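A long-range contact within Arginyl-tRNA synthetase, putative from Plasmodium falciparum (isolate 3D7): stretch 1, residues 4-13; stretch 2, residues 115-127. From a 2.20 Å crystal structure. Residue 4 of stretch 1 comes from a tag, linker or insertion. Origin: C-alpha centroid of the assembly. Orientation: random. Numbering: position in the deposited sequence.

Stretch 1, residues 4-13: AITMECITKK
Stretch 2 (115-127) IDISININDIKES

Two bound waters carry most of the polar traffic between these stretches, which share a single direct hydrogen bond although at least 110 residues of sequence separate any touching pair. That bond runs from Met7 N to Ser118 O at 3.1 Å, with an N-H...O angle of 160°. Water 1 lies on one side of it, donating to Ile5 O (3.1 Å) and Asp116 O (2.6 Å) and accepting from Ser118 N (2.9 Å). Water 2 has four partners: it accepts from Thr6 OG1 (2.9 Å) and Asn120 N (2.7 Å) and donates to Met7 O (2.9 Å) and Asp123 OD2 (2.7 Å). Backbone groups too far apart to bond directly are thus joined through solvent.

The two segments run in the same direction, with CA atoms 7.2 Å apart at Ala4 and Asp116, 5.1 Å at Thr6 and Ser118, and 6.3 Å at Cys9 and Ile124. Residues 5-9 are extended (phi/psi from -97/146 at Thr6 to -56/140 at Met7 and -90/103 at Cys9), as are 116-120, with Ser118 at -142/149 and Ile119 at -140/117. Ala4, a tag residue, is poorly ordered.

Thr6 (chi1 p) points toward stretch 2 and packs CG2 against Ser118 CB at 3.9 Å. Met7, buried and also directed toward the partner, adopts m, t, p; this conformation brings SD to 4.0 Å from Ile117 CG2, while its CB lies 4.5 Å from Ile119 CG1. Both isoleucines are m, t. Glu8 points away and instead forms a salt bridge within its own stretch, OE1 to Lys13 NZ at 3.0 Å.

Beyond Asn120 the second stretch turns through a 3-10 segment, 121-123, with Ile121 at -59/-28 and Asn122 at -54/-31. Asn120 stabilises the turn twice: its O accepts from Asp123 N (2.9 Å) and its OD1 from Asn122 N (2.9 Å). Ile121 O accepts from Ile124 N at 3.0 Å.

This turn meets the start of the helix at 10-13. Cys9 (chi1 t), its N-cap residue, accepts at O from Lys13 N (3.1 Å), and its CB sits 3.4 Å from Asp123 O and 4.0 Å from Ile124 CG2. Ile124 is p, t, and its end leads away. Lys12 (m, t, p, p) reaches across with its aliphatic portion, CD 3.4 Å from Asp123 O, and its NZ ends 3.8 Å from Lys125 O and 3.7 Å from Glu126 CD, whose carboxylate oxygens are not modelled. In all, the contact buries 558 Å².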

# COMPACT_ATOMS: atom_id res chain seq x y z
N ALA A 4 21.69 -10.59 -7.12
CA ALA A 4 20.97 -10.11 -8.30
C ALA A 4 19.98 -11.16 -8.79
O ALA A 4 19.28 -10.95 -9.78
CB ALA A 4 21.96 -9.73 -9.41
N ILE A 5 19.93 -12.30 -8.10
CA ILE A 5 19.01 -13.37 -8.44
C ILE A 5 17.74 -13.24 -7.61
O ILE A 5 17.78 -13.22 -6.38
CB ILE A 5 19.65 -14.76 -8.24
CG1 ILE A 5 20.50 -15.11 -9.46
CG2 ILE A 5 18.59 -15.83 -8.06
CD1 ILE A 5 19.74 -15.05 -10.77
N THR A 6 16.61 -13.16 -8.30
CA THR A 6 15.38 -12.73 -7.66
C THR A 6 14.50 -13.90 -7.23
O THR A 6 14.45 -14.94 -7.89
CB THR A 6 14.58 -11.82 -8.59
OG1 THR A 6 14.27 -12.52 -9.80
CG2 THR A 6 15.40 -10.59 -8.93
N MET A 7 13.80 -13.70 -6.12
CA MET A 7 12.92 -14.69 -5.51
C MET A 7 11.86 -15.18 -6.48
O MET A 7 11.28 -14.42 -7.27
CB MET A 7 12.22 -14.12 -4.27
CG MET A 7 13.14 -13.61 -3.17
SD MET A 7 12.24 -13.13 -1.67
CE MET A 7 11.71 -14.72 -1.02
N GLU A 8 11.60 -16.48 -6.42
CA GLU A 8 10.55 -17.12 -7.18
C GLU A 8 9.21 -16.82 -6.53
O GLU A 8 9.11 -16.76 -5.29
CB GLU A 8 10.80 -18.64 -7.23
CG GLU A 8 10.29 -19.33 -8.47
CD GLU A 8 10.73 -20.80 -8.55
OE1 GLU A 8 11.30 -21.34 -7.56
OE2 GLU A 8 10.52 -21.40 -9.62
N CYS A 9 8.16 -16.66 -7.34
CA CYS A 9 6.83 -16.53 -6.77
C CYS A 9 6.21 -17.93 -6.63
O CYS A 9 5.74 -18.50 -7.61
CB CYS A 9 5.92 -15.62 -7.60
SG CYS A 9 4.22 -15.51 -6.94
N ILE A 10 6.19 -18.45 -5.42
CA ILE A 10 5.82 -19.85 -5.21
C ILE A 10 4.34 -20.15 -5.52
O ILE A 10 4.03 -21.17 -6.14
CB ILE A 10 6.14 -20.29 -3.76
CG1 ILE A 10 7.66 -20.29 -3.55
CG2 ILE A 10 5.55 -21.66 -3.46
CD1 ILE A 10 8.09 -20.65 -2.14
N THR A 11 3.42 -19.28 -5.11
CA THR A 11 2.01 -19.48 -5.43
C THR A 11 1.80 -19.68 -6.95
O THR A 11 0.99 -20.52 -7.35
CB THR A 11 1.12 -18.31 -4.93
OG1 THR A 11 1.08 -18.31 -3.50
CG2 THR A 11 -0.29 -18.44 -5.45
N LYS A 12 2.54 -18.93 -7.77
CA LYS A 12 2.38 -18.99 -9.23
C LYS A 12 3.03 -20.23 -9.79
O LYS A 12 2.53 -20.84 -10.74
CB LYS A 12 2.98 -17.75 -9.92
CG LYS A 12 2.06 -16.55 -10.05
CD LYS A 12 2.71 -15.45 -10.94
CE LYS A 12 2.51 -15.73 -12.42
NZ LYS A 12 1.16 -15.30 -12.86
N LYS A 13 4.16 -20.59 -9.20
CA LYS A 13 4.87 -21.82 -9.55
C LYS A 13 3.96 -23.06 -9.36
O LYS A 13 3.77 -23.89 -10.28
CB LYS A 13 6.13 -21.94 -8.69
CG LYS A 13 7.00 -23.13 -9.04
CD LYS A 13 8.26 -23.19 -8.19
CE LYS A 13 9.25 -24.18 -8.80
NZ LYS A 13 10.57 -24.19 -8.13
N ILE A 115 23.18 -10.40 2.06
CA ILE A 115 21.79 -10.73 1.72
C ILE A 115 21.10 -9.68 0.85
O ILE A 115 21.01 -8.52 1.22
CB ILE A 115 20.96 -10.92 3.00
CG1 ILE A 115 21.44 -12.17 3.74
CG2 ILE A 115 19.49 -11.06 2.65
CD1 ILE A 115 20.97 -12.23 5.15
N ASP A 116 20.60 -10.11 -0.31
CA ASP A 116 19.87 -9.22 -1.21
C ASP A 116 18.47 -9.76 -1.55
O ASP A 116 18.33 -10.64 -2.40
CB ASP A 116 20.67 -8.98 -2.49
CG ASP A 116 19.97 -8.01 -3.45
OD1 ASP A 116 19.21 -7.14 -2.97
OD2 ASP A 116 20.19 -8.12 -4.68
N ILE A 117 17.46 -9.23 -0.87
CA ILE A 117 16.06 -9.59 -1.15
C ILE A 117 15.49 -8.75 -2.30
O ILE A 117 15.35 -7.54 -2.18
CB ILE A 117 15.17 -9.40 0.10
CG1 ILE A 117 15.66 -10.28 1.25
CG2 ILE A 117 13.73 -9.72 -0.23
CD1 ILE A 117 15.12 -9.86 2.60
N SER A 118 15.16 -9.41 -3.40
CA SER A 118 14.75 -8.73 -4.62
C SER A 118 13.63 -9.49 -5.31
O SER A 118 13.56 -10.72 -5.22
CB SER A 118 15.93 -8.58 -5.59
OG SER A 118 17.12 -8.32 -4.88
N ILE A 119 12.77 -8.76 -6.00
CA ILE A 119 11.62 -9.37 -6.65
C ILE A 119 11.39 -8.72 -8.00
O ILE A 119 11.12 -7.53 -8.09
CB ILE A 119 10.33 -9.23 -5.80
CG1 ILE A 119 10.39 -10.07 -4.54
CG2 ILE A 119 9.07 -9.61 -6.62
CD1 ILE A 119 9.15 -9.84 -3.62
N ASN A 120 11.52 -9.51 -9.06
CA ASN A 120 11.20 -9.01 -10.37
C ASN A 120 9.71 -9.01 -10.61
O ASN A 120 9.06 -10.05 -10.54
CB ASN A 120 11.88 -9.85 -11.45
CG ASN A 120 11.89 -9.14 -12.78
OD1 ASN A 120 10.83 -8.91 -13.37
ND2 ASN A 120 13.08 -8.76 -13.25
N ILE A 121 9.15 -7.84 -10.91
CA ILE A 121 7.71 -7.74 -11.08
C ILE A 121 7.15 -8.65 -12.20
O ILE A 121 5.99 -9.08 -12.13
CB ILE A 121 7.29 -6.27 -11.35
CG1 ILE A 121 5.77 -6.10 -11.21
CG2 ILE A 121 7.82 -5.78 -12.72
CD1 ILE A 121 5.32 -4.62 -11.10
N ASN A 122 7.96 -8.94 -13.21
CA ASN A 122 7.57 -9.87 -14.27
C ASN A 122 7.11 -11.23 -13.71
O ASN A 122 6.22 -11.90 -14.26
CB ASN A 122 8.74 -10.07 -15.25
CG ASN A 122 9.02 -8.82 -16.12
OD1 ASN A 122 8.13 -8.01 -16.37
ND2 ASN A 122 10.27 -8.66 -16.56
N ASP A 123 7.68 -11.62 -12.57
CA ASP A 123 7.37 -12.91 -11.97
C ASP A 123 6.14 -12.87 -11.07
O ASP A 123 5.71 -13.92 -10.59
CB ASP A 123 8.56 -13.42 -11.16
CG ASP A 123 9.78 -13.65 -12.01
OD1 ASP A 123 9.63 -14.14 -13.15
OD2 ASP A 123 10.89 -13.34 -11.53
N ILE A 124 5.57 -11.69 -10.82
CA ILE A 124 4.39 -11.68 -9.95
C ILE A 124 3.16 -11.12 -10.65
O ILE A 124 2.19 -10.71 -10.01
CB ILE A 124 4.63 -10.89 -8.65
CG1 ILE A 124 5.13 -9.48 -8.96
CG2 ILE A 124 5.61 -11.64 -7.75
CD1 ILE A 124 5.12 -8.59 -7.73
N LYS A 125 3.20 -11.10 -11.97
CA LYS A 125 2.12 -10.54 -12.76
C LYS A 125 1.93 -11.36 -14.03
O LYS A 125 2.75 -12.22 -14.35
CB LYS A 125 2.40 -9.07 -13.12
CG LYS A 125 3.54 -8.86 -14.14
CD LYS A 125 3.75 -7.37 -14.43
CE LYS A 125 4.86 -7.13 -15.43
NZ LYS A 125 4.56 -7.71 -16.79
N GLU A 126 0.84 -11.09 -14.74
CA GLU A 126 0.71 -11.67 -16.06
C GLU A 126 1.50 -10.81 -17.06
O GLU A 126 1.61 -9.59 -16.91
CB GLU A 126 -0.76 -11.80 -16.44
CG GLU A 126 -1.48 -12.90 -15.65
CD GLU A 126 -0.80 -14.26 -15.80
N SER A 127 2.08 -11.46 -18.07
CA SER A 127 2.98 -10.79 -19.01
C SER A 127 2.24 -9.78 -19.87
O SER A 127 2.85 -8.89 -20.47
CB SER A 127 3.68 -11.81 -19.91
OG SER A 127 2.79 -12.30 -20.89
O HOH W 1 16.52 -11.96 -3.81
O HOH W 2 11.45 -12.20 -9.15